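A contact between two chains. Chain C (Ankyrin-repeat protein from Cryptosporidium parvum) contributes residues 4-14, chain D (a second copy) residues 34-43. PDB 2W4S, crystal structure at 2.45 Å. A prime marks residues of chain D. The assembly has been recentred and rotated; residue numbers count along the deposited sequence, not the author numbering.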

# COMPACT_ATOMS: atom_id res chain seq x y z
N ASP C 4 -16.00 -2.93 6.19
CA ASP C 4 -16.00 -3.48 4.80
C ASP C 4 -16.30 -2.41 3.75
O ASP C 4 -17.11 -2.61 2.83
N THR C 5 -15.69 -1.25 3.91
CA THR C 5 -15.52 -0.34 2.80
C THR C 5 -14.06 0.06 2.86
O THR C 5 -13.42 0.25 1.83
N MET C 6 -13.55 0.12 4.09
CA MET C 6 -12.12 0.19 4.39
C MET C 6 -11.46 -1.13 4.00
O MET C 6 -10.25 -1.18 3.75
N GLU C 7 -12.24 -2.19 3.94
CA GLU C 7 -11.68 -3.47 3.57
C GLU C 7 -11.62 -3.65 2.06
O GLU C 7 -10.70 -4.29 1.58
N SER C 8 -12.58 -3.07 1.33
CA SER C 8 -12.50 -3.02 -0.13
C SER C 8 -11.21 -2.30 -0.55
O SER C 8 -10.52 -2.71 -1.49
N ILE C 9 -10.91 -1.23 0.17
CA ILE C 9 -9.79 -0.37 -0.14
C ILE C 9 -8.48 -1.05 0.20
O ILE C 9 -7.54 -1.05 -0.60
N VAL C 10 -8.41 -1.67 1.37
CA VAL C 10 -7.23 -2.43 1.74
C VAL C 10 -7.02 -3.55 0.72
O VAL C 10 -5.91 -3.73 0.20
N LEU C 11 -8.11 -4.25 0.40
CA LEU C 11 -8.13 -5.29 -0.61
C LEU C 11 -7.46 -4.90 -1.90
O LEU C 11 -6.51 -5.58 -2.32
N ASN C 12 -7.96 -3.82 -2.52
CA ASN C 12 -7.43 -3.29 -3.77
C ASN C 12 -6.02 -2.76 -3.65
O ASN C 12 -5.21 -3.01 -4.53
N THR C 13 -5.73 -2.01 -2.60
CA THR C 13 -4.37 -1.57 -2.38
C THR C 13 -3.40 -2.76 -2.39
O THR C 13 -2.39 -2.73 -3.10
N ILE C 14 -3.69 -3.79 -1.59
CA ILE C 14 -2.80 -4.94 -1.50
C ILE C 14 -2.76 -5.65 -2.87
O ILE C 14 -1.69 -6.02 -3.37
N GLY D 34 -8.38 11.50 5.48
CA GLY D 34 -8.82 10.22 6.00
C GLY D 34 -7.97 9.08 5.47
O GLY D 34 -7.47 9.15 4.35
N SER D 35 -7.79 8.04 6.28
CA SER D 35 -7.07 6.82 5.91
C SER D 35 -7.60 6.22 4.62
O SER D 35 -6.83 5.77 3.78
N GLN D 36 -8.91 6.19 4.49
CA GLN D 36 -9.55 5.56 3.35
C GLN D 36 -9.13 6.23 2.05
O GLN D 36 -8.70 5.56 1.11
N ARG D 37 -9.21 7.55 2.01
CA ARG D 37 -8.94 8.31 0.80
C ARG D 37 -7.42 8.34 0.51
O ARG D 37 -7.00 8.37 -0.65
N SER D 38 -6.62 8.30 1.56
CA SER D 38 -5.16 8.30 1.42
C SER D 38 -4.66 7.02 0.76
O SER D 38 -3.77 7.10 -0.06
N LEU D 39 -5.21 5.86 1.15
CA LEU D 39 -4.84 4.60 0.52
C LEU D 39 -5.29 4.56 -0.93
O LEU D 39 -4.54 4.12 -1.81
N GLN D 40 -6.50 5.04 -1.19
CA GLN D 40 -6.99 5.14 -2.56
C GLN D 40 -6.05 5.94 -3.42
O GLN D 40 -5.80 5.60 -4.58
N LEU D 41 -5.52 7.00 -2.85
CA LEU D 41 -4.61 7.84 -3.55
C LEU D 41 -3.26 7.13 -3.76
O LEU D 41 -2.69 7.15 -4.88
N TYR D 42 -2.75 6.49 -2.69
CA TYR D 42 -1.53 5.69 -2.77
C TYR D 42 -1.71 4.62 -3.81
O TYR D 42 -0.85 4.43 -4.66
N GLU D 43 -2.83 3.91 -3.76
CA GLU D 43 -3.13 2.93 -4.80
C GLU D 43 -3.18 3.52 -6.24
O GLU D 43 -2.65 2.92 -7.18

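Helix 6-14 of chain C and helix 35-43 of chain D run nearly parallel: their N-to-C directions differ by 21° and their axes approach to 9.4 Å. The CA atoms pair in register, Met6 with Gln36′ at 6.0 Å, Ile9 with Gln40′ at 6.6 Å and Thr13 with Glu43′ at 5.3 Å, spacings of three and four residues that bring one face of each helix repeatedly to the contact. No hydrogen bond crosses between the stretches, so the 547 Å² buried here rests on side-chain packing.

Leu39′ packs as a knob into a hole. Its CA-to-CB bond points toward chain C, and with chi1 m and chi2 t the side chain sits in a hole formed by Met6, Ile9, Val10 and Thr13. CB of Leu39′ lies 3.8 Å from CG2 of Ile9, while its CD1 is 4.2 Å from both CE of Met6 and CG2 of Val10. Val10 reaches this methyl although its own CA-to-CB bond points away; chi1 t leaves CG2 on the side of Leu39′. Met6 leaves its helix sideways, and chi1 t followed by chi2 p and an off-well chi3 of 136° brings CE to 3.7 Å from CB of Ser35′.

Ile9 points toward chain D with chi1 m. CG2 of Ile9 also lies 4.0 Å from CG of Gln40′, whose chi1 m and chi2 t extend the chain so that its end comes nearer than its sideways start suggests. The other branch is less certain: chi2 is off-well at 147°, and CD1 of Ile9, 3.1 Å from CG of Gln36′, clashes with the backbone O of Thr5 in the model. Gln36′ has chi1 at -123° and chi2 at 143°, both between wells. Its amide reaches the start of the chain C helix, where NE2 of Gln36′ is 3.0 Å from CG2 of Thr5, a tight polar-to-methyl approach, and 3.6 Å from N of Met6.

At the C-terminal end of the contact, Thr13 adopts chi1 m, which turns OG1 back along its own helix to donate to O of Ile9 at 3.0 Å. That bond satisfies the hydroxyl within its own chain; across the contact OG1 of Thr13 is 3.9 Å from CB of Glu43′. The same rotamer places CG2 of Thr13 at the edge of the Tyr42′ ring, 3.9 Å from CD2 of Tyr42′. Glu43′ points toward chain C with chi1 t, bringing OE2 to 3.6 Å from CB of Asn12. OE2 of Glu43′ also lies 3.4 Å from O of Asn12, but both are acceptors and do not bond; this OE2 is hydrogen-bonded to a residue just outside the stretches.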

# COMPACT_ATOMS: atom_id res chain seq x y z
CB ASP C 4 -16.94 -4.68 4.66
CG ASP C 4 -16.57 -5.59 3.49
OD1 ASP C 4 -15.85 -6.60 3.72
OD2 ASP C 4 -16.97 -5.28 2.34
CB THR C 5 -16.55 0.82 2.80
OG1 THR C 5 -16.48 1.53 1.55
CG2 THR C 5 -16.35 1.78 3.98
CB MET C 6 -11.90 0.46 5.88
CG MET C 6 -10.42 0.47 6.36
SD MET C 6 -9.29 1.38 5.27
CE MET C 6 -8.31 2.31 6.44
CB GLU C 7 -12.41 -4.63 4.26
CG GLU C 7 -12.16 -4.67 5.77
CD GLU C 7 -12.92 -5.80 6.45
OE1 GLU C 7 -14.06 -6.07 6.01
OE2 GLU C 7 -12.38 -6.41 7.41
CB SER C 8 -13.68 -2.24 -0.73
OG SER C 8 -14.91 -2.79 -0.32
CB ILE C 9 -9.96 0.98 0.56
CG1 ILE C 9 -11.18 1.69 -0.05
CG2 ILE C 9 -8.73 1.84 0.40
CD1 ILE C 9 -11.93 2.54 0.89
CB VAL C 10 -7.32 -2.92 3.20
CG1 VAL C 10 -6.13 -3.78 3.58
CG2 VAL C 10 -7.39 -1.71 4.13
CB LEU C 11 -9.57 -5.73 -0.91
CG LEU C 11 -9.81 -6.81 -1.98
CD1 LEU C 11 -8.99 -8.04 -1.70
CD2 LEU C 11 -11.28 -7.16 -2.03
CB ASN C 12 -8.34 -2.20 -4.37
CG ASN C 12 -9.69 -2.73 -4.78
OD1 ASN C 12 -9.91 -3.93 -4.82
ND2 ASN C 12 -10.61 -1.83 -5.06
CB THR C 13 -4.24 -0.83 -1.06
OG1 THR C 13 -5.00 0.38 -1.14
CG2 THR C 13 -2.77 -0.51 -0.74
CB ILE C 14 -3.24 -5.92 -0.37
CG1 ILE C 14 -3.28 -5.18 0.99
CG2 ILE C 14 -2.36 -7.14 -0.33
CD1 ILE C 14 -3.62 -6.04 2.16
CB SER D 35 -7.21 5.75 7.02
OG SER D 35 -6.19 5.87 7.99
CB GLN D 36 -11.06 5.60 3.54
CG GLN D 36 -11.71 4.24 3.50
CD GLN D 36 -12.86 4.11 4.48
OE1 GLN D 36 -12.69 4.32 5.68
NE2 GLN D 36 -14.03 3.73 3.98
CB ARG D 37 -9.52 9.72 0.95
CG ARG D 37 -10.30 10.23 -0.25
CD ARG D 37 -9.41 11.15 -1.12
NE ARG D 37 -10.17 11.90 -2.11
CZ ARG D 37 -10.84 13.03 -1.87
NH1 ARG D 37 -10.87 13.56 -0.65
NH2 ARG D 37 -11.49 13.62 -2.86
CB SER D 38 -4.50 8.45 2.77
OG SER D 38 -5.00 9.58 3.45
CB LEU D 39 -5.42 3.41 1.26
CG LEU D 39 -4.73 2.96 2.55
CD1 LEU D 39 -5.60 1.98 3.29
CD2 LEU D 39 -3.34 2.38 2.24
CB GLN D 40 -8.34 5.81 -2.59
CG GLN D 40 -9.45 4.96 -2.00
CD GLN D 40 -10.78 5.63 -2.16
OE1 GLN D 40 -11.45 5.95 -1.19
NE2 GLN D 40 -11.14 5.91 -3.41
CB LEU D 41 -4.46 9.16 -2.79
CG LEU D 41 -3.34 10.12 -3.17
CD1 LEU D 41 -3.69 10.88 -4.42
CD2 LEU D 41 -3.17 11.06 -2.00
CB TYR D 42 -1.18 5.06 -1.43
CG TYR D 42 -0.12 3.97 -1.51
CD1 TYR D 42 1.20 4.28 -1.84
CD2 TYR D 42 -0.43 2.63 -1.24
CE1 TYR D 42 2.19 3.28 -1.91
CE2 TYR D 42 0.55 1.62 -1.30
CZ TYR D 42 1.85 1.96 -1.64
OH TYR D 42 2.81 0.97 -1.72
CB GLU D 43 -4.44 2.19 -4.51
CG GLU D 43 -4.56 0.94 -5.38
CD GLU D 43 -5.98 0.56 -5.78
OE1 GLU D 43 -6.96 1.22 -5.38
OE2 GLU D 43 -6.11 -0.45 -6.52